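Local coordinates for protein NAD-dependent dehydrogenase (Rhizobium meliloti, PDB 4Z0P) that reduces glyoxylate and hydroxypyruvate with NADPH as the hydride donor, in keeping with a member of the D-2-hydroxyacid dehydrogenase family, at residues A233-S238 / T281-A286; E105-Q110 / F196-L201; L112-Q117 / V229-G234. All blocks are in the same frame, centred on the assembly; numbering follows the deposited sequence.

Interaction 1. Residues A233-S238 / T281-A286; sequences AGRGGS and TPHVAA. With NDP (NADPH dihydro-nicotinamide-adenine-dinucleotide phosphate), chain H; OXD (oxalic acid), chain C.
Arg235 and His283 converge on one oxygen of the bound oxalate, in the active site that D-2-hydroxyacid dehydrogenases form at the C-terminal ends of their Rossmann-sheet strands. His283 NE2 donates to OXD O6 over 2.7 Å in a nearly straight bond (161°), with O6 at the ring edge and in its plane. Arg235 NH1 reaches the same O6 at 2.8 Å, while Arg235 NH2 donates to OXD O5 at 2.9 Å, so the guanidinium edge takes one oxygen from each carboxylate. His283 CE1 lies over one guanidinium face and the ribose hydroxyl O2D of NADPH over the other, which sandwiches the group and probably limits its tilt. The two loops also share the nicotinamide carboxamide: its N7N donates to Ala233 O at 2.9 Å, and its O7N accepts from Ala286 N at 3.2 Å. Close by, the methyls of Ala233 and Ala285 meet, CB to CB 3.8 Å. Held in this way, NDP C4N stands 3.4 Å from OXD C2, consistent with hydride transfer to a substrate bound like oxalate.

Second-shell carboxylates position the first: Asp78 forms a salt bridge with Arg235 NE and Glu264 bonds His283 ND1; Asp259, itself bonded to NADPH, takes the amide of Ala285. Within its own loop, Arg235 NH1 also donates to Gly234 O at 2.9 Å, its N-H bent to 144° and the carbonyl oxygen 20° out of the guanidinium plane.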
loop_
_atom_site.group_PDB
_atom_site.type_symbol
_atom_site.label_atom_id
_atom_site.label_comp_id
_atom_site.label_asym_id
_atom_site.label_seq_id
_atom_site.Cartn_x
_atom_site.Cartn_y
_atom_site.Cartn_z
ATOM N N ALA A 233 -0.364 -4.776 14.676
ATOM C CA ALA A 233 -0.527 -6.149 14.196
ATOM C C ALA A 233 0.319 -7.138 14.972
ATOM O O ALA A 233 0.580 -8.253 14.480
ATOM C CB ALA A 233 -0.217 -6.249 12.706
ATOM N N GLY A 234 0.699 -6.765 16.190
ATOM C CA GLY A 234 1.409 -7.667 17.086
ATOM C C GLY A 234 0.431 -8.553 17.826
ATOM O O GLY A 234 -0.007 -9.601 17.309
ATOM N N ARG A 235 0.058 -8.122 19.031
ATOM C CA ARG A 235 -0.961 -8.818 19.805
ATOM C C ARG A 235 -1.851 -7.829 20.501
ATOM O O ARG A 235 -1.399 -6.771 20.948
ATOM C CB ARG A 235 -0.302 -9.707 20.854
ATOM C CG ARG A 235 0.335 -10.970 20.300
ATOM C CD ARG A 235 -0.736 -11.956 19.924
ATOM N NE ARG A 235 -0.234 -13.204 19.381
ATOM C CZ ARG A 235 -0.009 -13.456 18.108
ATOM N NH1 ARG A 235 -0.178 -12.523 17.171
ATOM N NH2 ARG A 235 0.399 -14.659 17.752
ATOM N N GLY A 236 -3.118 -8.196 20.631
ATOM C CA GLY A 236 -4.102 -7.374 21.307
ATOM C C GLY A 236 -3.828 -7.102 22.764
ATOM O O GLY A 236 -4.097 -6.013 23.264
ATOM N N GLY A 237 -3.231 -8.065 23.442
ATOM C CA GLY A 237 -2.930 -7.880 24.857
ATOM C C GLY A 237 -1.904 -6.788 25.145
ATOM O O GLY A 237 -1.757 -6.375 26.293
ATOM N N SER A 238 -1.189 -6.323 24.117
ATOM C CA SER A 238 -0.247 -5.218 24.269
ATOM C C SER A 238 -0.921 -3.847 24.276
ATOM O O SER A 238 -0.266 -2.857 24.583
ATOM C CB SER A 238 0.849 -5.270 23.198
ATOM O OG SER A 238 1.632 -6.443 23.353
ATOM N N THR A 281 -9.319 -5.403 10.893
ATOM C CA THR A 281 -9.158 -6.670 10.214
ATOM C C THR A 281 -9.103 -7.789 11.239
ATOM O O THR A 281 -8.649 -7.572 12.372
ATOM C CB THR A 281 -7.944 -6.694 9.247
ATOM O OG1 THR A 281 -6.753 -6.207 9.906
ATOM C CG2 THR A 281 -8.239 -5.894 7.983
ATOM N N PRO A 282 -9.597 -8.987 10.859
ATOM C CA PRO A 282 -9.809 -10.043 11.877
ATOM C C PRO A 282 -8.592 -10.944 12.094
ATOM O O PRO A 282 -8.634 -12.160 11.844
ATOM C CB PRO A 282 -11.001 -10.794 11.303
ATOM C CG PRO A 282 -10.799 -10.682 9.804
ATOM C CD PRO A 282 -10.364 -9.262 9.627
ATOM N N HIS A 283 -7.503 -10.339 12.545
ATOM C CA HIS A 283 -6.250 -11.050 12.807
ATOM C C HIS A 283 -5.788 -11.833 11.577
ATOM O O HIS A 283 -5.595 -13.058 11.598
ATOM C CB HIS A 283 -6.376 -11.904 14.051
ATOM C CG HIS A 283 -5.064 -12.334 14.621
ATOM N ND1 HIS A 283 -4.905 -12.583 15.962
ATOM C CD2 HIS A 283 -3.859 -12.569 14.049
ATOM C CE1 HIS A 283 -3.663 -12.960 16.196
ATOM N NE2 HIS A 283 -3.008 -12.954 15.055
ATOM N N VAL A 284 -5.647 -11.084 10.492
ATOM C CA VAL A 284 -5.240 -11.583 9.184
ATOM C C VAL A 284 -4.038 -10.821 8.591
ATOM O O VAL A 284 -3.774 -10.886 7.377
ATOM C CB VAL A 284 -6.428 -11.561 8.184
ATOM C CG1 VAL A 284 -7.443 -12.637 8.533
ATOM C CG2 VAL A 284 -7.094 -10.181 8.096
ATOM N N ALA A 285 -3.272 -10.091 9.411
ATOM C CA ALA A 285 -2.204 -9.277 8.833
ATOM C C ALA A 285 -1.188 -10.167 8.105
ATOM O O ALA A 285 -0.746 -9.824 7.013
ATOM C CB ALA A 285 -1.517 -8.422 9.887
ATOM N N ALA A 286 -0.859 -11.318 8.694
ATOM C CA ALA A 286 0.011 -12.270 7.993
ATOM C C ALA A 286 -0.475 -13.673 8.257
ATOM O O ALA A 286 -0.216 -14.244 9.331
ATOM C CB ALA A 286 1.450 -12.096 8.430
HETATM P PA NDP H . 10.805 -11.445 16.614
HETATM O O1A NDP H . 11.083 -12.298 17.842
HETATM O O2A NDP H . 11.675 -11.653 15.419
HETATM O O5B NDP H . 10.934 -9.938 17.084
HETATM C C5B NDP H . 10.413 -9.441 18.298
HETATM C C4B NDP H . 10.949 -8.049 18.500
HETATM O O4B NDP H . 10.281 -7.506 19.636
HETATM C C3B NDP H . 12.445 -7.991 18.803
HETATM O O3B NDP H . 12.966 -6.824 18.177
HETATM C C2B NDP H . 12.483 -7.853 20.310
HETATM O O2B NDP H . 13.622 -7.189 20.821
HETATM C C1B NDP H . 11.264 -6.995 20.520
HETATM N N9A NDP H . 10.828 -7.074 21.925
HETATM C C8A NDP H . 10.311 -8.110 22.615
HETATM N N7A NDP H . 10.030 -7.825 23.867
HETATM C C5A NDP H . 10.392 -6.513 23.992
HETATM C C6A NDP H . 10.373 -5.612 25.075
HETATM N N6A NDP H . 9.908 -5.951 26.300
HETATM N N1A NDP H . 10.819 -4.342 24.868
HETATM C C2A NDP H . 11.278 -4.008 23.653
HETATM N N3A NDP H . 11.354 -4.776 22.562
HETATM C C4A NDP H . 10.879 -6.027 22.798
HETATM O O3 NDP H . 9.234 -11.678 16.317
HETATM P PN NDP H . 8.588 -11.473 14.842
HETATM O O1N NDP H . 9.033 -10.175 14.259
HETATM O O2N NDP H . 8.734 -12.715 14.038
HETATM O O5D NDP H . 7.058 -11.442 15.281
HETATM C C5D NDP H . 6.599 -10.397 16.116
HETATM C C4D NDP H . 5.183 -10.676 16.598
HETATM O O4D NDP H . 4.241 -10.426 15.554
HETATM C C3D NDP H . 4.867 -12.111 16.999
HETATM O O3D NDP H . 5.354 -12.391 18.327
HETATM C C2D NDP H . 3.358 -12.220 16.911
HETATM O O2D NDP H . 2.753 -11.892 18.175
HETATM C C1D NDP H . 3.037 -11.098 15.890
HETATM N N1N NDP H . 2.418 -11.607 14.664
HETATM C C2N NDP H . 1.126 -11.235 14.309
HETATM C C3N NDP H . 0.539 -11.681 13.164
HETATM C C7N NDP H . -0.788 -11.180 12.675
HETATM O O7N NDP H . -1.365 -11.835 11.784
HETATM N N7N NDP H . -1.318 -10.096 13.198
HETATM C C4N NDP H . 1.271 -12.640 12.300
HETATM C C5N NDP H . 2.634 -12.998 12.765
HETATM C C6N NDP H . 3.161 -12.485 13.861
HETATM P P2B NDP H . 15.059 -7.914 20.865
HETATM O O1X NDP H . 15.492 -7.946 19.422
HETATM O O2X NDP H . 15.866 -6.945 21.712
HETATM O O3X NDP H . 14.855 -9.250 21.474
HETATM C C1 OXD C . 1.119 -15.504 14.234
HETATM C C2 OXD C . -0.255 -15.018 14.157
HETATM O O3 OXD C . 1.670 -16.007 13.223
HETATM O O4 OXD C . -1.050 -15.550 13.368
HETATM O O5 OXD C . 1.706 -15.413 15.333
HETATM O O6 OXD C . -0.615 -14.084 14.888
#

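Interaction 2. Residues E105-Q110 / F196-L201; sequences EWVMMQ and FLVGLL. With NDP (NADPH dihydro-nicotinamide-adenine-dinucleotide phosphate), chain H.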
loop_
_atom_site.group_PDB
_atom_site.type_symbol
_atom_site.label_atom_id
_atom_site.label_comp_id
_atom_site.label_asym_id
_atom_site.label_seq_id
_atom_site.Cartn_x
_atom_site.Cartn_y
_atom_site.Cartn_z
ATOM N N GLU A 105 3.075 -6.484 3.497
ATOM C CA GLU A 105 1.932 -6.027 2.702
ATOM C C GLU A 105 0.917 -5.294 3.561
ATOM O O GLU A 105 0.441 -4.224 3.208
ATOM C CB GLU A 105 1.194 -7.184 2.047
ATOM C CG GLU A 105 1.956 -7.944 0.975
ATOM C CD GLU A 105 1.287 -9.268 0.610
ATOM O OE1 GLU A 105 0.178 -9.538 1.120
ATOM O OE2 GLU A 105 1.906 -10.060 -0.133
ATOM N N TRP A 106 0.551 -5.902 4.681
ATOM C CA TRP A 106 -0.487 -5.321 5.523
ATOM C C TRP A 106 -0.012 -3.991 6.134
ATOM O O TRP A 106 -0.762 -3.012 6.159
ATOM C CB TRP A 106 -0.910 -6.321 6.617
ATOM C CG TRP A 106 -2.050 -5.830 7.495
ATOM C CD1 TRP A 106 -3.377 -6.089 7.337
ATOM C CD2 TRP A 106 -1.940 -5.011 8.675
ATOM N NE1 TRP A 106 -4.105 -5.489 8.353
ATOM C CE2 TRP A 106 -3.247 -4.813 9.176
ATOM C CE3 TRP A 106 -0.870 -4.448 9.363
ATOM C CZ2 TRP A 106 -3.502 -4.053 10.343
ATOM C CZ3 TRP A 106 -1.109 -3.709 10.518
ATOM C CH2 TRP A 106 -2.431 -3.525 10.996
ATOM N N VAL A 107 1.227 -3.951 6.611
ATOM C CA VAL A 107 1.780 -2.731 7.208
ATOM C C VAL A 107 1.840 -1.612 6.158
ATOM O O VAL A 107 1.423 -0.492 6.412
ATOM C CB VAL A 107 3.166 -2.975 7.851
ATOM C CG1 VAL A 107 3.798 -1.673 8.325
ATOM C CG2 VAL A 107 3.040 -3.945 9.021
ATOM N N MET A 108 2.348 -1.937 4.981
ATOM C CA MET A 108 2.409 -0.961 3.888
ATOM C C MET A 108 1.015 -0.462 3.559
ATOM O O MET A 108 0.816 0.749 3.374
ATOM C CB MET A 108 3.027 -1.609 2.649
ATOM C CG MET A 108 3.141 -0.683 1.426
ATOM S SD MET A 108 4.254 0.726 1.695
ATOM C CE MET A 108 5.806 -0.171 1.826
ATOM N N MET A 109 0.042 -1.372 3.484
ATOM C CA MET A 109 -1.330 -0.945 3.168
ATOM C C MET A 109 -1.847 0.052 4.199
ATOM O O MET A 109 -2.445 1.069 3.834
ATOM C CB MET A 109 -2.273 -2.125 3.060
ATOM C CG MET A 109 -3.642 -1.715 2.572
ATOM S SD MET A 109 -4.687 -3.154 2.201
ATOM C CE MET A 109 -4.901 -3.741 3.814
ATOM N N GLN A 110 -1.625 -0.228 5.486
ATOM C CA GLN A 110 -2.141 0.693 6.506
ATOM C C GLN A 110 -1.451 2.045 6.414
ATOM O O GLN A 110 -2.090 3.091 6.533
ATOM C CB GLN A 110 -1.930 0.169 7.919
ATOM C CG GLN A 110 -2.464 -1.219 8.188
ATOM C CD GLN A 110 -3.816 -1.483 7.590
ATOM O OE1 GLN A 110 -4.759 -0.702 7.761
ATOM N NE2 GLN A 110 -3.930 -2.599 6.870
ATOM N N PHE A 196 3.268 7.915 12.575
ATOM C CA PHE A 196 2.518 6.657 12.463
ATOM C C PHE A 196 3.262 5.618 13.288
ATOM O O PHE A 196 4.364 5.217 12.922
ATOM C CB PHE A 196 2.466 6.118 11.021
ATOM C CG PHE A 196 1.655 6.926 10.021
ATOM C CD1 PHE A 196 1.016 8.125 10.329
ATOM C CD2 PHE A 196 1.578 6.461 8.705
ATOM C CE1 PHE A 196 0.292 8.817 9.353
ATOM C CE2 PHE A 196 0.873 7.162 7.728
ATOM C CZ PHE A 196 0.237 8.337 8.054
ATOM N N LEU A 197 2.639 5.161 14.377
ATOM C CA LEU A 197 3.219 4.136 15.235
ATOM C C LEU A 197 2.751 2.771 14.787
ATOM O O LEU A 197 1.545 2.535 14.731
ATOM C CB LEU A 197 2.795 4.363 16.686
ATOM C CG LEU A 197 3.341 3.340 17.699
ATOM C CD1 LEU A 197 4.848 3.392 17.763
ATOM C CD2 LEU A 197 2.763 3.593 19.074
ATOM N N VAL A 198 3.692 1.868 14.522
ATOM C CA VAL A 198 3.399 0.493 14.112
ATOM C C VAL A 198 3.894 -0.459 15.186
ATOM O O VAL A 198 5.086 -0.472 15.513
ATOM C CB VAL A 198 4.088 0.127 12.791
ATOM C CG1 VAL A 198 3.885 -1.348 12.431
ATOM C CG2 VAL A 198 3.526 0.989 11.658
ATOM N N GLY A 199 2.982 -1.266 15.716
ATOM C CA GLY A 199 3.318 -2.300 16.683
ATOM C C GLY A 199 3.529 -3.673 16.030
ATOM O O GLY A 199 2.607 -4.242 15.447
ATOM N N LEU A 200 4.741 -4.192 16.165
ATOM C CA LEU A 200 5.118 -5.546 15.748
ATOM C C LEU A 200 5.910 -6.243 16.860
ATOM O O LEU A 200 6.929 -6.869 16.618
ATOM C CB LEU A 200 5.909 -5.501 14.463
ATOM C CG LEU A 200 5.034 -5.200 13.233
ATOM C CD1 LEU A 200 5.910 -4.882 12.026
ATOM C CD2 LEU A 200 4.090 -6.339 12.925
ATOM N N LEU A 201 5.395 -6.116 18.072
ATOM C CA LEU A 201 5.961 -6.759 19.266
ATOM C C LEU A 201 5.215 -8.061 19.556
ATOM O O LEU A 201 4.017 -8.166 19.305
ATOM C CB LEU A 201 5.787 -5.863 20.490
ATOM C CG LEU A 201 6.624 -4.579 20.592
ATOM C CD1 LEU A 201 6.080 -3.679 21.683
ATOM C CD2 LEU A 201 8.089 -4.918 20.818
HETATM P PA NDP H . 10.805 -11.445 16.614
HETATM O O1A NDP H . 11.083 -12.298 17.842
HETATM O O2A NDP H . 11.675 -11.653 15.419
HETATM O O5B NDP H . 10.934 -9.938 17.084
HETATM C C5B NDP H . 10.413 -9.441 18.298
HETATM C C4B NDP H . 10.949 -8.049 18.500
HETATM O O4B NDP H . 10.281 -7.506 19.636
HETATM C C3B NDP H . 12.445 -7.991 18.803
HETATM O O3B NDP H . 12.966 -6.824 18.177
HETATM C C2B NDP H . 12.483 -7.853 20.310
HETATM O O2B NDP H . 13.622 -7.189 20.821
HETATM C C1B NDP H . 11.264 -6.995 20.520
HETATM N N9A NDP H . 10.828 -7.074 21.925
HETATM C C8A NDP H . 10.311 -8.110 22.615
HETATM N N7A NDP H . 10.030 -7.825 23.867
HETATM C C5A NDP H . 10.392 -6.513 23.992
HETATM C C6A NDP H . 10.373 -5.612 25.075
HETATM N N6A NDP H . 9.908 -5.951 26.300
HETATM N N1A NDP H . 10.819 -4.342 24.868
HETATM C C2A NDP H . 11.278 -4.008 23.653
HETATM N N3A NDP H . 11.354 -4.776 22.562
HETATM C C4A NDP H . 10.879 -6.027 22.798
HETATM O O3 NDP H . 9.234 -11.678 16.317
HETATM P PN NDP H . 8.588 -11.473 14.842
HETATM O O1N NDP H . 9.033 -10.175 14.259
HETATM O O2N NDP H . 8.734 -12.715 14.038
HETATM O O5D NDP H . 7.058 -11.442 15.281
HETATM C C5D NDP H . 6.599 -10.397 16.116
HETATM C C4D NDP H . 5.183 -10.676 16.598
HETATM O O4D NDP H . 4.241 -10.426 15.554
HETATM C C3D NDP H . 4.867 -12.111 16.999
HETATM O O3D NDP H . 5.354 -12.391 18.327
HETATM C C2D NDP H . 3.358 -12.220 16.911
HETATM O O2D NDP H . 2.753 -11.892 18.175
HETATM C C1D NDP H . 3.037 -11.098 15.890
HETATM N N1N NDP H . 2.418 -11.607 14.664
HETATM C C2N NDP H . 1.126 -11.235 14.309
HETATM C C3N NDP H . 0.539 -11.681 13.164
HETATM C C7N NDP H . -0.788 -11.180 12.675
HETATM O O7N NDP H . -1.365 -11.835 11.784
HETATM N N7N NDP H . -1.318 -10.096 13.198
HETATM C C4N NDP H . 1.271 -12.640 12.300
HETATM C C5N NDP H . 2.634 -12.998 12.765
HETATM C C6N NDP H . 3.161 -12.485 13.861
HETATM P P2B NDP H . 15.059 -7.914 20.865
HETATM O O1X NDP H . 15.492 -7.946 19.422
HETATM O O2X NDP H . 15.866 -6.945 21.712
HETATM O O3X NDP H . 14.855 -9.250 21.474
#
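Val107, on helix 97-115, rests against Val198 and Leu200 where that helix crosses a face of the parallel Rossmann sheet, over strand 196-199 and the turn after it. The contact is purely apolar and rests on methyl groups. Val107 CG1 meets Val198 CG1 at 4.1 Å, the two side chains crossing obliquely. Both valines put CG1 anti to the backbone N (chi1 173° in Val107, 175° in Val198), and in each this is the branch that does the touching. The other methyl of Val107, CG2, lies 4.3 Å from Leu200 CD1, so its two branches serve different partners. Leu200 points neither at the helix nor away from it at CB; with CG anti to its carbonyl carbon (chi1 -74°), the end of the chain swings back toward Val107. Ala155 and Leu159 of helix 150-161 also pack on Val107.

Beyond the strand, the backbone turns to the cofactor: Leu200 O lies 3.6 Å from NDP C5D, and Leu201 CD2 is 3.6 Å from the adenosine ribose oxygen O4B. On the opposite flank of the helix, Glu105 OE1 forms a salt bridge with Arg116 of the second subunit, placing this helix at the dimer interface.

Trp106 presents the edge of its indole to Val107 CG2, in plane, while Gln110 NE2 sits over one face, toward the rim. That amide folds back to donate to Trp106 O at 3.3 Å, entering from the face opposite to the one used by Gln110 N, which donates to the same oxygen at 3.0 Å.

Interaction 3. Residues L112-Q117 / V229-G234; sequences LLHLRQ and VFINAG. With NDP (NADPH dihydro-nicotinamide-adenine-dinucleotide phosphate), chain H.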
loop_
_atom_site.group_PDB
_atom_site.type_symbol
_atom_site.label_atom_id
_atom_site.label_comp_id
_atom_site.label_asym_id
_atom_site.label_seq_id
_atom_site.Cartn_x
_atom_site.Cartn_y
_atom_site.Cartn_z
ATOM N N LEU A 112 -0.163 3.485 3.833
ATOM C CA LEU A 112 -0.686 4.188 2.671
ATOM C C LEU A 112 -2.119 4.661 2.848
ATOM O O LEU A 112 -2.443 5.817 2.468
ATOM C CB LEU A 112 -0.525 3.358 1.404
ATOM C CG LEU A 112 0.914 3.123 0.955
ATOM C CD1 LEU A 112 0.966 2.105 -0.183
ATOM C CD2 LEU A 112 1.632 4.409 0.576
ATOM N N LEU A 113 -2.966 3.828 3.444
ATOM C CA LEU A 113 -4.367 4.219 3.704
ATOM C C LEU A 113 -4.418 5.478 4.557
ATOM O O LEU A 113 -5.200 6.391 4.284
ATOM C CB LEU A 113 -5.123 3.091 4.399
ATOM C CG LEU A 113 -5.571 1.879 3.564
ATOM C CD1 LEU A 113 -6.078 0.807 4.520
ATOM C CD2 LEU A 113 -6.673 2.313 2.629
ATOM N N HIS A 114 -3.595 5.534 5.601
ATOM C CA HIS A 114 -3.552 6.728 6.451
ATOM C C HIS A 114 -2.882 7.924 5.762
ATOM O O HIS A 114 -3.424 9.033 5.773
ATOM C CB HIS A 114 -2.919 6.393 7.792
ATOM C CG HIS A 114 -3.782 5.500 8.620
ATOM N ND1 HIS A 114 -4.943 5.919 9.239
ATOM C CD2 HIS A 114 -3.648 4.196 8.930
ATOM C CE1 HIS A 114 -5.482 4.909 9.893
ATOM N NE2 HIS A 114 -4.715 3.851 9.723
ATOM N N LEU A 115 -1.753 7.699 5.098
ATOM C CA LEU A 115 -1.062 8.778 4.382
ATOM C C LEU A 115 -1.961 9.417 3.349
ATOM O O LEU A 115 -2.044 10.641 3.246
ATOM C CB LEU A 115 0.175 8.259 3.673
ATOM C CG LEU A 115 0.922 9.238 2.736
ATOM C CD1 LEU A 115 1.562 10.355 3.560
ATOM C CD2 LEU A 115 1.925 8.487 1.873
ATOM N N ARG A 116 -2.605 8.569 2.564
ATOM C CA ARG A 116 -3.381 9.024 1.413
ATOM C C ARG A 116 -4.855 9.342 1.746
ATOM O O ARG A 116 -5.669 9.535 0.862
ATOM C CB ARG A 116 -3.250 8.018 0.273
ATOM C CG ARG A 116 -1.824 7.813 -0.248
ATOM C CD ARG A 116 -1.111 9.079 -0.738
ATOM N NE ARG A 116 -1.817 9.568 -1.908
ATOM C CZ ARG A 116 -1.338 9.616 -3.152
ATOM N NH1 ARG A 116 -0.079 9.333 -3.429
ATOM N NH2 ARG A 116 -2.154 9.992 -4.123
ATOM N N GLN A 117 -5.161 9.469 3.023
ATOM C CA GLN A 117 -6.436 10.036 3.496
ATOM C C GLN A 117 -7.608 9.267 2.904
ATOM O O GLN A 117 -8.628 9.822 2.492
ATOM C CB GLN A 117 -6.522 11.525 3.149
ATOM C CG GLN A 117 -5.332 12.288 3.674
ATOM C CD GLN A 117 -5.389 13.755 3.357
ATOM O OE1 GLN A 117 -5.998 14.539 4.091
ATOM N NE2 GLN A 117 -4.753 14.141 2.264
ATOM N N VAL A 229 -1.171 8.444 14.291
ATOM C CA VAL A 229 -1.931 7.231 14.018
ATOM C C VAL A 229 -1.300 6.029 14.707
ATOM O O VAL A 229 -0.075 5.931 14.804
ATOM C CB VAL A 229 -1.955 6.996 12.485
ATOM C CG1 VAL A 229 -2.579 5.670 12.098
ATOM C CG2 VAL A 229 -2.729 8.145 11.850
ATOM N N PHE A 230 -2.142 5.108 15.174
ATOM C CA PHE A 230 -1.699 3.871 15.814
ATOM C C PHE A 230 -2.085 2.666 14.975
ATOM O O PHE A 230 -3.268 2.464 14.654
ATOM C CB PHE A 230 -2.332 3.727 17.195
ATOM C CG PHE A 230 -1.978 2.448 17.901
ATOM C CD1 PHE A 230 -0.645 2.056 18.050
ATOM C CD2 PHE A 230 -2.955 1.644 18.454
ATOM C CE1 PHE A 230 -0.307 0.887 18.733
ATOM C CE2 PHE A 230 -2.622 0.471 19.138
ATOM C CZ PHE A 230 -1.297 0.092 19.279
ATOM N N ILE A 231 -1.092 1.836 14.668
ATOM C CA ILE A 231 -1.284 0.655 13.819
ATOM C C ILE A 231 -0.724 -0.534 14.574
ATOM O O ILE A 231 0.471 -0.530 14.948
ATOM C CB ILE A 231 -0.527 0.832 12.497
ATOM C CG1 ILE A 231 -1.127 1.987 11.687
ATOM C CG2 ILE A 231 -0.470 -0.475 11.689
ATOM C CD1 ILE A 231 -0.156 2.512 10.656
ATOM N N ASN A 232 -1.570 -1.512 14.894
ATOM C CA ASN A 232 -1.084 -2.687 15.628
ATOM C C ASN A 232 -1.402 -4.001 14.954
ATOM O O ASN A 232 -2.567 -4.303 14.684
ATOM C CB ASN A 232 -1.623 -2.720 17.061
ATOM C CG ASN A 232 -0.916 -3.760 17.949
ATOM O OD1 ASN A 232 0.171 -4.261 17.641
ATOM N ND2 ASN A 232 -1.526 -4.053 19.072
ATOM N N ALA A 233 -0.364 -4.776 14.676
ATOM C CA ALA A 233 -0.527 -6.149 14.196
ATOM C C ALA A 233 0.319 -7.138 14.972
ATOM O O ALA A 233 0.580 -8.253 14.480
ATOM C CB ALA A 233 -0.217 -6.249 12.706
ATOM N N GLY A 234 0.699 -6.765 16.190
ATOM C CA GLY A 234 1.409 -7.667 17.086
ATOM C C GLY A 234 0.431 -8.553 17.826
ATOM O O GLY A 234 -0.007 -9.601 17.309
HETATM P PA NDP H . 10.805 -11.445 16.614
HETATM O O1A NDP H . 11.083 -12.298 17.842
HETATM O O2A NDP H . 11.675 -11.653 15.419
HETATM O O5B NDP H . 10.934 -9.938 17.084
HETATM C C5B NDP H . 10.413 -9.441 18.298
HETATM C C4B NDP H . 10.949 -8.049 18.500
HETATM O O4B NDP H . 10.281 -7.506 19.636
HETATM C C3B NDP H . 12.445 -7.991 18.803
HETATM O O3B NDP H . 12.966 -6.824 18.177
HETATM C C2B NDP H . 12.483 -7.853 20.310
HETATM O O2B NDP H . 13.622 -7.189 20.821
HETATM C C1B NDP H . 11.264 -6.995 20.520
HETATM N N9A NDP H . 10.828 -7.074 21.925
HETATM C C8A NDP H . 10.311 -8.110 22.615
HETATM N N7A NDP H . 10.030 -7.825 23.867
HETATM C C5A NDP H . 10.392 -6.513 23.992
HETATM C C6A NDP H . 10.373 -5.612 25.075
HETATM N N6A NDP H . 9.908 -5.951 26.300
HETATM N N1A NDP H . 10.819 -4.342 24.868
HETATM C C2A NDP H . 11.278 -4.008 23.653
HETATM N N3A NDP H . 11.354 -4.776 22.562
HETATM C C4A NDP H . 10.879 -6.027 22.798
HETATM O O3 NDP H . 9.234 -11.678 16.317
HETATM P PN NDP H . 8.588 -11.473 14.842
HETATM O O1N NDP H . 9.033 -10.175 14.259
HETATM O O2N NDP H . 8.734 -12.715 14.038
HETATM O O5D NDP H . 7.058 -11.442 15.281
HETATM C C5D NDP H . 6.599 -10.397 16.116
HETATM C C4D NDP H . 5.183 -10.676 16.598
HETATM O O4D NDP H . 4.241 -10.426 15.554
HETATM C C3D NDP H . 4.867 -12.111 16.999
HETATM O O3D NDP H . 5.354 -12.391 18.327
HETATM C C2D NDP H . 3.358 -12.220 16.911
HETATM O O2D NDP H . 2.753 -11.892 18.175
HETATM C C1D NDP H . 3.037 -11.098 15.890
HETATM N N1N NDP H . 2.418 -11.607 14.664
HETATM C C2N NDP H . 1.126 -11.235 14.309
HETATM C C3N NDP H . 0.539 -11.681 13.164
HETATM C C7N NDP H . -0.788 -11.180 12.675
HETATM O O7N NDP H . -1.365 -11.835 11.784
HETATM N N7N NDP H . -1.318 -10.096 13.198
HETATM C C4N NDP H . 1.271 -12.640 12.300
HETATM C C5N NDP H . 2.634 -12.998 12.765
HETATM C C6N NDP H . 3.161 -12.485 13.861
HETATM P P2B NDP H . 15.059 -7.914 20.865
HETATM O O1X NDP H . 15.492 -7.946 19.422
HETATM O O2X NDP H . 15.866 -6.945 21.712
HETATM O O3X NDP H . 14.855 -9.250 21.474
#
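His114, near the C-terminal end of helix 97-115, lies flat on Val229, the first residue of strand 229-232. The Val229 methyl CG1 stands 3.5 Å from the centroid of the His114 ring and only 2° off its normal, a CH-pi contact so well centred that CG1 is 3.7 Å from His114 CD2 and equally far from His114 NE2. The methyl gets there because CG1 is anti to the Val229 backbone N (chi1 173°), while the second branch, CG2, reaches only His114 ND1, at 4.1 Å. Phe230 faces the other way, its ring meeting those of Phe211 and Phe216. Ile231 turns back toward the helix and brings CD1 to 4.2 Å from His114 CD2, an oblique approach. The imidazole's rotation is probably restrained further by Ser257, hydrogen-bonded to His114 NE2, and by an edge-to-face contact with Tyr279. Replacing His114 by alanine would probably leave a gap over Val229 CG1 and Ser257 OG without its imidazole partner.

At the end of the strand, Asn232 OD1 accepts from Gly234 N at 2.9 Å, closing an Asx turn; the donor lies above the carbonyl plane. The helix ends in a Schellman motif, with Gln117, at positive phi, as its C-prime residue. Helix against one sheet face and cofactor at the strand's C-terminal turn together are the layout of a Rossmann dinucleotide-binding domain.

Overall arrangement
Interactions 2 and 3 share helix 97-115 and lie on adjacent strands of one parallel sheet, their centres about 6 Å apart. Strand pairing ties them directly: Gly199 N to Ile231 O and Leu197 O to Ile231 N are each 2.7 Å. Interaction 1 lies at the catalytic end, about 10 Å from interaction 2 and 13 Å from interaction 3, centre to centre. Its segment 233-238 begins on Ala233 and Gly234, where interaction 3 ends. Trp106 bridges helix and active-site loops, its NE1 lying 3.2 Å from Thr281 OG1 and its CZ3 3.5 Å from Ala233 CB. All three contacts include residues beside NADPH, but the active-site oxalate is gripped in interaction 1.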